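Side-chain contacts in putative transcription regulator (Lactobacillus plantarum WCFS1, PDB 3COL), which probably acts as a TetR-family transcription regulator, binding DNA through an N-terminal helix-turn-helix domain and pairing through a helical C-terminal domain: residues H164-T167 with T168-K172; Y92-Q95 with V96-S100; Q187-W190 with D191-Q195. All coordinates share one frame; numbering follows the deposited sequence.

Following the chain from its N terminus, interaction 2 comes first, on helix 85-102, then interaction 1 near the end of helix 152-171, and interaction 3 spans the C-terminal end of helix 182-193 and the residues beyond. Each joins side chains about one helical turn apart, so none closes a long loop, and the three stand in series without nesting or crossing. Tertiary packing brings them together. T167 OG1 of interaction 1 lies 2.7 Å from S100 OG of interaction 2, a probable hydrogen bond, and V93 CG1 of interaction 2 packs 4.0 Å from I189 CD1 of interaction 3. Helix 85-102 touches both later helices, and interactions 1 and 3 also reach the second subunit.

Interaction 1 (H164-T167 with T168-K172); sequences HTHT and TNISK
I170 lays its terminal methyl over one face of the H166 imidazole, a CH-pi contact one turn along helix 152-171, in the C-terminal helical domain of a TetR-type regulator. CD1 sits 4.0 Å from the ring centroid and 19° off the ring normal, displaced toward the rim on the side of CE1 and NE2. The I170 branch gets there because CG1 lies anti to its own carbonyl carbon (chi1 -70°), which carries it back along the helix past H166 O. The same imidazole meets the Y175 ring at a shallow angle and is hydrogen-bonded through ND1 to Y175 OH, which probably fixes its rotation together with the I170 methyl.

A second histidine is used differently. H164 meets T168 obliquely, with T168 CG2 3.5 Å from H164 NE2, while that nitrogen is hydrogen-bonded to T108 OG1 of helix 106-117. T168 OG1, set between its backbone N and carbonyl carbon (chi1 62°), lies 3.2 Å from T165 O, a carbonyl that already accepts the backbone NH of N169. Alongside, T165 and N169 point in the same direction, T165 CG2 being 3.9 Å from N169 ND2. The N169 amide is engaged at both ends: OD1 with R174, and ND2 with Y175 OH and with S153 of the second subunit.

Between T167 and S171 the contact is polar. T167 O accepts the S171 backbone N at 3.1 Å, and a water that donates to T167 O at 2.8 Å also bonds S171 OG at 3.0 Å.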
ATOM      1  N   HIS A 164       5.959   1.151   4.940  1.00  2.76           N
ATOM      2  CA  HIS A 164       5.837  -0.178   4.397  1.00  3.38           C
ATOM      3  C   HIS A 164       6.814  -0.409   3.229  1.00  3.29           C
ATOM      4  O   HIS A 164       7.498  -1.407   3.217  1.00  3.42           O
ATOM      5  CB  HIS A 164       4.393  -0.474   3.988  1.00  2.85           C
ATOM      6  CG  HIS A 164       4.172  -1.894   3.607  1.00  5.14           C
ATOM      7  ND1 HIS A 164       3.202  -2.282   2.717  1.00 10.38           N
ATOM      8  CD2 HIS A 164       4.804  -3.027   3.988  1.00  5.27           C
ATOM      9  CE1 HIS A 164       3.252  -3.595   2.558  1.00  7.80           C
ATOM     10  NE2 HIS A 164       4.215  -4.066   3.316  1.00  4.17           N
ATOM     11  N   THR A 165       6.863   0.520   2.271  1.00  3.58           N
ATOM     12  CA  THR A 165       7.770   0.449   1.117  1.00  4.93           C
ATOM     13  C   THR A 165       9.233   0.349   1.567  1.00  4.45           C
ATOM     14  O   THR A 165       9.997  -0.476   1.068  1.00  5.41           O
ATOM     15  CB  THR A 165       7.582   1.648   0.166  1.00  4.48           C
ATOM     16  OG1 THR A 165       6.210   1.728  -0.265  1.00  6.37           O
ATOM     17  CG2 THR A 165       8.450   1.511  -1.082  1.00  6.40           C
ATOM     18  N   HIS A 166       9.604   1.182   2.521  1.00  4.08           N
ATOM     19  CA  HIS A 166      10.959   1.202   3.066  1.00  4.19           C
ATOM     20  C   HIS A 166      11.281  -0.174   3.682  1.00  4.08           C
ATOM     21  O   HIS A 166      12.353  -0.716   3.474  1.00  4.05           O
ATOM     22  CB  HIS A 166      11.047   2.358   4.091  1.00  2.87           C
ATOM     23  CG  HIS A 166      12.395   2.517   4.740  1.00  5.30           C
ATOM     24  ND1 HIS A 166      13.569   2.629   4.021  1.00  5.00           N
ATOM     25  CD2 HIS A 166      12.743   2.631   6.044  1.00  2.00           C
ATOM     26  CE1 HIS A 166      14.584   2.788   4.857  1.00  4.22           C
ATOM     27  NE2 HIS A 166      14.111   2.788   6.088  1.00  4.65           N
ATOM     28  N   THR A 167      10.318  -0.746   4.413  1.00  4.15           N
ATOM     29  CA  THR A 167      10.495  -2.062   5.047  1.00  4.43           C
ATOM     30  C   THR A 167      10.694  -3.194   4.034  1.00  4.91           C
ATOM     31  O   THR A 167      11.606  -3.983   4.174  1.00  4.58           O
ATOM     32  CB  THR A 167       9.297  -2.397   5.932  1.00  4.70           C
ATOM     33  OG1 THR A 167       9.164  -1.345   6.914  1.00  4.73           O
ATOM     34  CG2 THR A 167       9.502  -3.774   6.630  1.00  3.27           C
ATOM     35  N   THR A 168       9.847  -3.248   3.007  1.00  4.45           N
ATOM     36  CA  THR A 168       9.966  -4.286   1.997  1.00  4.54           C
ATOM     37  C   THR A 168      11.212  -4.051   1.131  1.00  4.92           C
ATOM     38  O   THR A 168      11.837  -5.007   0.694  1.00  5.80           O
ATOM     39  CB  THR A 168       8.664  -4.408   1.134  1.00  4.63           C
ATOM     40  OG1 THR A 168       8.446  -3.188   0.454  1.00  6.79           O
ATOM     41  CG2 THR A 168       7.436  -4.656   1.990  1.00  4.57           C
ATOM     42  N   ASN A 169      11.597  -2.792   0.911  1.00  4.39           N
ATOM     43  CA  ASN A 169      12.869  -2.517   0.212  1.00  4.22           C
ATOM     44  C   ASN A 169      14.035  -3.179   0.947  1.00  4.08           C
ATOM     45  O   ASN A 169      14.946  -3.767   0.323  1.00  3.98           O
ATOM     46  CB  ASN A 169      13.160  -1.006   0.109  1.00  2.96           C
ATOM     47  CG  ASN A 169      12.395  -0.296  -1.006  1.00  3.17           C
ATOM     48  OD1 ASN A 169      11.863  -0.910  -1.918  1.00  3.54           O
ATOM     49  ND2 ASN A 169      12.341   1.053  -0.914  1.00  2.30           N
ATOM     50  N   ILE A 170      14.011  -3.093   2.278  1.00  4.19           N
ATOM     51  CA  ILE A 170      15.069  -3.714   3.087  1.00  3.79           C
ATOM     52  C   ILE A 170      15.005  -5.253   3.005  1.00  3.71           C
ATOM     53  O   ILE A 170      16.042  -5.906   2.890  1.00  3.24           O
ATOM     54  CB  ILE A 170      15.090  -3.150   4.550  1.00  3.65           C
ATOM     55  CG1 ILE A 170      15.576  -1.679   4.543  1.00  4.31           C
ATOM     56  CG2 ILE A 170      15.988  -4.013   5.520  1.00  4.38           C
ATOM     57  CD1 ILE A 170      15.122  -0.878   5.757  1.00  3.43           C
ATOM     58  N   SER A 171      13.802  -5.832   3.031  1.00  3.71           N
ATOM     59  CA  SER A 171      13.655  -7.297   2.894  1.00  5.60           C
ATOM     60  C   SER A 171      14.086  -7.821   1.535  1.00  5.06           C
ATOM     61  O   SER A 171      14.496  -8.978   1.416  1.00  4.49           O
ATOM     62  CB  SER A 171      12.187  -7.741   3.151  1.00  6.53           C
ATOM     63  OG  SER A 171      11.785  -7.296   4.425  1.00 10.24           O
ATOM     64  N   LYS A 172      13.943  -6.979   0.511  1.00  5.79           N
ATOM     65  CA  LYS A 172      14.293  -7.327  -0.873  1.00  6.67           C
ATOM     66  C   LYS A 172      15.779  -7.131  -1.200  1.00  5.99           C
ATOM     67  O   LYS A 172      16.216  -7.355  -2.332  1.00  6.58           O
ATOM     68  CB  LYS A 172      13.441  -6.502  -1.832  1.00  7.87           C
ATOM     69  CG  LYS A 172      12.113  -7.226  -2.151  1.00 11.89           C
ATOM     70  CD  LYS A 172      10.907  -6.321  -2.066  1.00 17.22           C
ATOM     71  CE  LYS A 172      10.740  -5.420  -3.276  1.00 19.79           C
ATOM     72  NZ  LYS A 172       9.242  -5.131  -3.446  1.00 21.35           N
TER
HETATM   73  O   HOH W   1      12.741  -5.210   6.429  1.00 12.09           O

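Interaction 2 (Y92-Q95 with V96-S100); sequences YVQQ and VYDYS
V96 brings its CG2 methyl over one face of the Y92 ring, a CH-pi contact 3.9 Å from the centroid, with CE1 and CZ as the nearest ring atoms. The methyl lies beside the V96 backbone N (CG1 takes the anti place, chi1 178°), which turns it back toward Y92. With the ring cut back to an alanine here, V96 CG2 is likely to lose its aromatic cover, and a gap would probably open toward M156 and F160 of helix 152-171.

Backbone polarity is satisfied within the helix: V96, Y97, D98 and Y99 each donate to the carbonyl four residues earlier, the last at 2.8 Å from Y99 N to Q95 O. The polar ends of Q95 and Y99 find partners outside the two segments. Q95 NE2 passes 3.9 Å from Y99 CB and is hydrogen-bonded to I69 O, while Y99 OH is bonded to S106 OG. On the more exposed side, one water links Q94 to D98, accepting from Q94 NE2 at 3.0 Å and donating to D98 OD1 at 2.8 Å.

Such a division, aromatic and aliphatic groups inward and water-bridged polar groups outward, marks an amphipathic helix of the all-helical TetR-type C-terminal domain.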
ATOM      1  N   TYR A  92       4.562   9.062  17.378  1.00 11.46           N
ATOM      2  CA  TYR A  92       3.745   8.047  16.708  1.00 12.99           C
ATOM      3  C   TYR A  92       4.434   7.433  15.492  1.00 11.55           C
ATOM      4  O   TYR A  92       4.512   6.221  15.360  1.00 11.94           O
ATOM      5  CB  TYR A  92       2.368   8.621  16.328  1.00 14.24           C
ATOM      6  CG  TYR A  92       1.550   7.676  15.485  1.00 16.50           C
ATOM      7  CD1 TYR A  92       1.173   6.429  15.968  1.00 14.62           C
ATOM      8  CD2 TYR A  92       1.196   8.020  14.196  1.00 16.55           C
ATOM      9  CE1 TYR A  92       0.435   5.557  15.170  1.00 19.29           C
ATOM     10  CE2 TYR A  92       0.485   7.163  13.402  1.00 19.87           C
ATOM     11  CZ  TYR A  92       0.116   5.937  13.895  1.00 18.16           C
ATOM     12  OH  TYR A  92      -0.625   5.099  13.089  1.00 22.99           O
ATOM     13  N   VAL A  93       4.896   8.279  14.580  1.00 12.08           N
ATOM     14  CA  VAL A  93       5.479   7.807  13.361  1.00 10.84           C
ATOM     15  C   VAL A  93       6.784   7.063  13.662  1.00 10.50           C
ATOM     16  O   VAL A  93       7.110   6.092  12.997  1.00 10.29           O
ATOM     17  CB  VAL A  93       5.709   8.965  12.353  1.00 11.89           C
ATOM     18  CG1 VAL A  93       6.322   8.429  11.053  1.00  9.92           C
ATOM     19  CG2 VAL A  93       4.372   9.671  12.049  1.00 11.90           C
ATOM     20  N   GLN A  94       7.534   7.519  14.657  1.00 10.36           N
ATOM     21  CA  GLN A  94       8.769   6.822  15.002  1.00 11.51           C
ATOM     22  C   GLN A  94       8.506   5.395  15.532  1.00 11.69           C
ATOM     23  O   GLN A  94       9.238   4.455  15.193  1.00 11.78           O
ATOM     24  CB  GLN A  94       9.609   7.645  15.968  1.00 12.25           C
ATOM     25  CG  GLN A  94      10.768   6.896  16.576  1.00 15.44           C
ATOM     26  CD  GLN A  94      11.912   7.807  16.772  1.00 23.69           C
ATOM     27  OE1 GLN A  94      11.776   8.881  17.378  1.00 27.24           O
ATOM     28  NE2 GLN A  94      13.059   7.425  16.228  1.00 27.47           N
ATOM     29  N   GLN A  95       7.470   5.238  16.346  1.00 12.15           N
ATOM     30  CA  GLN A  95       7.017   3.898  16.767  1.00 13.46           C
ATOM     31  C   GLN A  95       6.571   2.991  15.588  1.00 12.50           C
ATOM     32  O   GLN A  95       6.997   1.839  15.488  1.00 13.37           O
ATOM     33  CB  GLN A  95       5.900   4.023  17.821  1.00 13.91           C
ATOM     34  CG  GLN A  95       5.390   2.689  18.402  1.00 17.06           C
ATOM     35  CD  GLN A  95       6.511   1.726  18.840  1.00 21.66           C
ATOM     36  OE1 GLN A  95       7.549   2.138  19.379  1.00 20.76           O
ATOM     37  NE2 GLN A  95       6.286   0.429  18.618  1.00 23.22           N
ATOM     38  N   VAL A  96       5.732   3.498  14.691  1.00 12.08           N
ATOM     39  CA  VAL A  96       5.306   2.694  13.494  1.00 10.39           C
ATOM     40  C   VAL A  96       6.545   2.237  12.717  1.00 10.46           C
ATOM     41  O   VAL A  96       6.659   1.087  12.321  1.00 10.56           O
ATOM     42  CB  VAL A  96       4.321   3.486  12.577  1.00 10.62           C
ATOM     43  CG1 VAL A  96       3.922   2.653  11.294  1.00  9.08           C
ATOM     44  CG2 VAL A  96       3.082   3.924  13.319  1.00  9.38           C
ATOM     45  N   TYR A  97       7.482   3.156  12.527  1.00 10.50           N
ATOM     46  CA  TYR A  97       8.760   2.898  11.860  1.00 11.50           C
ATOM     47  C   TYR A  97       9.564   1.794  12.531  1.00 12.07           C
ATOM     48  O   TYR A  97       9.932   0.812  11.870  1.00 10.64           O
ATOM     49  CB  TYR A  97       9.562   4.207  11.782  1.00 12.20           C
ATOM     50  CG  TYR A  97      10.922   4.130  11.151  1.00 12.22           C
ATOM     51  CD1 TYR A  97      11.095   4.347   9.782  1.00 11.71           C
ATOM     52  CD2 TYR A  97      12.063   3.875  11.944  1.00 12.86           C
ATOM     53  CE1 TYR A  97      12.397   4.282   9.196  1.00 14.39           C
ATOM     54  CE2 TYR A  97      13.360   3.821  11.382  1.00 13.68           C
ATOM     55  CZ  TYR A  97      13.514   4.024  10.006  1.00 15.39           C
ATOM     56  OH  TYR A  97      14.788   3.947   9.447  1.00 17.10           O
ATOM     57  N   ASP A  98       9.816   1.933  13.836  1.00 12.97           N
ATOM     58  CA  ASP A  98      10.561   0.893  14.580  1.00 14.38           C
ATOM     59  C   ASP A  98       9.813  -0.429  14.526  1.00 15.26           C
ATOM     60  O   ASP A  98      10.431  -1.485  14.278  1.00 15.75           O
ATOM     61  CB  ASP A  98      10.744   1.269  16.053  1.00 14.02           C
ATOM     62  CG  ASP A  98      11.686   2.460  16.260  1.00 16.69           C
ATOM     63  OD1 ASP A  98      12.509   2.774  15.370  1.00 14.78           O
ATOM     64  OD2 ASP A  98      11.614   3.052  17.360  1.00 18.29           O
ATOM     65  N   TYR A  99       8.505  -0.365  14.801  1.00 16.02           N
ATOM     66  CA  TYR A  99       7.637  -1.551  14.764  1.00 17.27           C
ATOM     67  C   TYR A  99       7.740  -2.303  13.444  1.00 16.45           C
ATOM     68  O   TYR A  99       7.928  -3.513  13.425  1.00 15.97           O
ATOM     69  CB  TYR A  99       6.157  -1.235  15.039  1.00 18.39           C
ATOM     70  CG  TYR A  99       5.339  -2.482  14.806  1.00 22.68           C
ATOM     71  CD1 TYR A  99       5.393  -3.548  15.721  1.00 25.21           C
ATOM     72  CD2 TYR A  99       4.595  -2.651  13.641  1.00 23.15           C
ATOM     73  CE1 TYR A  99       4.694  -4.700  15.496  1.00 25.26           C
ATOM     74  CE2 TYR A  99       3.896  -3.818  13.408  1.00 21.23           C
ATOM     75  CZ  TYR A  99       3.949  -4.831  14.337  1.00 24.98           C
ATOM     76  OH  TYR A  99       3.260  -6.007  14.123  1.00 24.09           O
ATOM     77  N   SER A 100       7.600  -1.572  12.340  1.00 16.28           N
ATOM     78  CA  SER A 100       7.638  -2.181  11.034  1.00 15.38           C
ATOM     79  C   SER A 100       8.984  -2.845  10.707  1.00 14.94           C
ATOM     80  O   SER A 100       9.010  -3.946  10.174  1.00 15.54           O
ATOM     81  CB  SER A 100       7.231  -1.162   9.953  1.00 15.05           C
ATOM     82  OG  SER A 100       7.166  -1.786   8.662  1.00 14.15           O
TER
HETATM   83  O   HOH W   2      14.342   4.947  15.233  1.00 28.15           O

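Interaction 3 (Q187-W190 with D191-Q195); sequences QMIW and DAMKQ
W190 and K194 form the tight part of this contact, the aliphatic chain of the lysine crossing the indole at about a right angle. K194 CB stands over the centre of the six-membered ring, 4.0 Å from its centroid and 17° off the normal, in a CH-pi contact. Farther along, CD reaches the pyrrole side and comes to 3.6 Å from W190 NE1. A chi1 of 80° sets K194 CG between its backbone N and carbonyl carbon; from there the chain passes across the indole as far as CD, and the ammonium end turns away. K194 is the first residue to leave helical backbone angles, yet its N still donates to W190 O at 2.8 Å. The indole also meets the F186 ring, nearly parallel to it, and packs on T86 and I89 of helix 85-102.

On another side of the helix, I189 and the selenomethionine M193 run side by side, with I189 CG2 3.9 Å from SE. Both press on helices 85-102 and 152-171, so the C-terminal helix is held within its own subunit, while A192 packs on A192 of the second subunit, in keeping with the helical dimer interface of TetR-family regulators.

Q187 is the exposed residue and touches D191 only lightly, running alongside it with CG 3.9 Å from D191 OD2. Q187 O lies against the carboxylate carbon, 3.1 Å from D191 CG. D191 is buried, its OD2 salt-bridged to K148 NZ of the second subunit; the D196 terminal carboxylate of that subunit is also close, so the lysine probably offsets two negative groups.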
ATOM      1  N   GLN A 187      11.576  12.847   7.241  1.00  3.88           N
ATOM      2  CA  GLN A 187      11.538  14.131   6.517  1.00  4.84           C
ATOM      3  C   GLN A 187      10.476  14.100   5.366  1.00  4.74           C
ATOM      4  O   GLN A 187       9.672  15.038   5.197  1.00  4.63           O
ATOM      5  CB  GLN A 187      12.917  14.517   6.006  1.00  4.25           C
ATOM      6  CG  GLN A 187      13.004  15.976   5.521  1.00  8.46           C
ATOM      7  CD  GLN A 187      14.289  16.228   4.746  1.00 13.98           C
ATOM      8  OE1 GLN A 187      14.660  15.451   3.838  1.00 17.54           O
ATOM      9  NE2 GLN A 187      14.997  17.275   5.121  1.00 12.76           N
HETATM   10  N   MSE A 188      10.447  13.016   4.603  1.00  4.99           N
HETATM   11  CA  MSE A 188       9.416  12.869   3.551  1.00  5.80           C
HETATM   12  C   MSE A 188       7.975  12.829   4.146  1.00  4.76           C
HETATM   13  O   MSE A 188       7.084  13.545   3.696  1.00  4.82           O
HETATM   14  CB  MSE A 188       9.676  11.639   2.686  1.00  4.44           C
HETATM   15  CG  MSE A 188       8.383  11.183   1.947  1.00  7.54           C
HETATM   16 SE   MSE A 188       8.752   9.745   0.694  0.80  8.94          SE
HETATM   17  CE  MSE A 188       9.441  10.716  -0.838  1.00  6.13           C
ATOM     18  N   ILE A 189       7.767  12.003   5.173  1.00  4.69           N
ATOM     19  CA  ILE A 189       6.440  11.824   5.788  1.00  3.87           C
ATOM     20  C   ILE A 189       5.927  13.099   6.442  1.00  4.00           C
ATOM     21  O   ILE A 189       4.776  13.467   6.260  1.00  3.18           O
ATOM     22  CB  ILE A 189       6.466  10.675   6.816  1.00  4.29           C
ATOM     23  CG1 ILE A 189       6.732   9.323   6.113  1.00  3.68           C
ATOM     24  CG2 ILE A 189       5.194  10.675   7.692  1.00  6.20           C
ATOM     25  CD1 ILE A 189       7.084   8.211   7.092  1.00  3.62           C
ATOM     26  N   TRP A 190       6.799  13.771   7.199  1.00  3.89           N
ATOM     27  CA  TRP A 190       6.426  15.008   7.896  1.00  4.07           C
ATOM     28  C   TRP A 190       6.174  16.168   6.935  1.00  3.58           C
ATOM     29  O   TRP A 190       5.218  16.919   7.117  1.00  3.71           O
ATOM     30  CB  TRP A 190       7.479  15.405   8.988  1.00  3.71           C
ATOM     31  CG  TRP A 190       7.107  16.673   9.796  1.00  2.27           C
ATOM     32  CD1 TRP A 190       7.855  17.823   9.917  1.00  4.12           C
ATOM     33  CD2 TRP A 190       5.899  16.909  10.565  1.00  4.06           C
ATOM     34  NE1 TRP A 190       7.200  18.731  10.704  1.00  3.98           N
ATOM     35  CE2 TRP A 190       5.995  18.213  11.101  1.00  2.32           C
ATOM     36  CE3 TRP A 190       4.732  16.151  10.820  1.00  3.39           C
ATOM     37  CZ2 TRP A 190       4.988  18.769  11.912  1.00  6.32           C
ATOM     38  CZ3 TRP A 190       3.731  16.700  11.606  1.00  4.82           C
ATOM     39  CH2 TRP A 190       3.856  18.001  12.145  1.00  3.11           C
ATOM     40  N   ASP A 191       7.046  16.353   5.942  1.00  3.65           N
ATOM     41  CA  ASP A 191       6.754  17.313   4.837  1.00  3.37           C
ATOM     42  C   ASP A 191       5.381  17.058   4.175  1.00  3.73           C
ATOM     43  O   ASP A 191       4.615  18.007   3.904  1.00  2.56           O
ATOM     44  CB  ASP A 191       7.845  17.292   3.750  1.00  2.79           C
ATOM     45  CG  ASP A 191       9.155  17.898   4.228  1.00  3.42           C
ATOM     46  OD1 ASP A 191       9.159  18.446   5.342  1.00  3.28           O
ATOM     47  OD2 ASP A 191      10.175  17.825   3.501  1.00  2.91           O
ATOM     48  N   ALA A 192       5.108  15.787   3.874  1.00  3.20           N
ATOM     49  CA  ALA A 192       3.809  15.382   3.254  1.00  3.15           C
ATOM     50  C   ALA A 192       2.660  15.866   4.132  1.00  3.82           C
ATOM     51  O   ALA A 192       1.752  16.489   3.644  1.00  4.62           O
ATOM     52  CB  ALA A 192       3.731  13.902   3.128  1.00  2.39           C
HETATM   53  N   MSE A 193       2.737  15.597   5.433  1.00  4.45           N
HETATM   54  CA  MSE A 193       1.662  15.936   6.384  1.00  6.49           C
HETATM   55  C   MSE A 193       1.532  17.423   6.768  1.00  6.64           C
HETATM   56  O   MSE A 193       0.429  17.920   6.947  1.00  7.26           O
HETATM   57  CB  MSE A 193       1.848  15.147   7.703  1.00  5.90           C
HETATM   58  CG  MSE A 193       1.850  13.604   7.565  1.00  3.04           C
HETATM   59 SE   MSE A 193       2.262  12.759   9.246  0.70  8.34          SE
HETATM   60  CE  MSE A 193       0.554  12.938  10.188  1.00  3.49           C
ATOM     61  N   LYS A 194       2.647  18.102   6.981  1.00  7.67           N
ATOM     62  CA  LYS A 194       2.613  19.376   7.693  1.00  7.79           C
ATOM     63  C   LYS A 194       1.999  20.507   6.891  1.00  7.32           C
ATOM     64  O   LYS A 194       2.059  20.523   5.668  1.00  6.14           O
ATOM     65  CB  LYS A 194       3.983  19.758   8.270  1.00  7.52           C
ATOM     66  CG  LYS A 194       4.955  20.363   7.285  1.00 10.94           C
ATOM     67  CD  LYS A 194       6.207  20.855   8.012  1.00 13.76           C
ATOM     68  CE  LYS A 194       7.412  20.836   7.087  1.00 15.51           C
ATOM     69  NZ  LYS A 194       7.209  21.901   6.087  1.00 18.76           N
ATOM     70  N   GLN A 195       1.379  21.442   7.609  1.00  9.33           N
ATOM     71  CA  GLN A 195       0.616  22.511   6.992  1.00 12.08           C
ATOM     72  C   GLN A 195       1.567  23.512   6.291  1.00 13.91           C
ATOM     73  O   GLN A 195       2.511  23.995   6.897  1.00 14.06           O
ATOM     74  CB  GLN A 195      -0.263  23.157   8.050  1.00 12.89           C
ATOM     75  CG  GLN A 195      -0.799  24.547   7.704  1.00 15.10           C
ATOM     76  CD  GLN A 195      -1.852  24.497   6.609  1.00 18.66           C
ATOM     77  OE1 GLN A 195      -2.842  23.758   6.705  1.00 19.03           O
ATOM     78  NE2 GLN A 195      -1.653  25.307   5.569  1.00 20.70           N
TER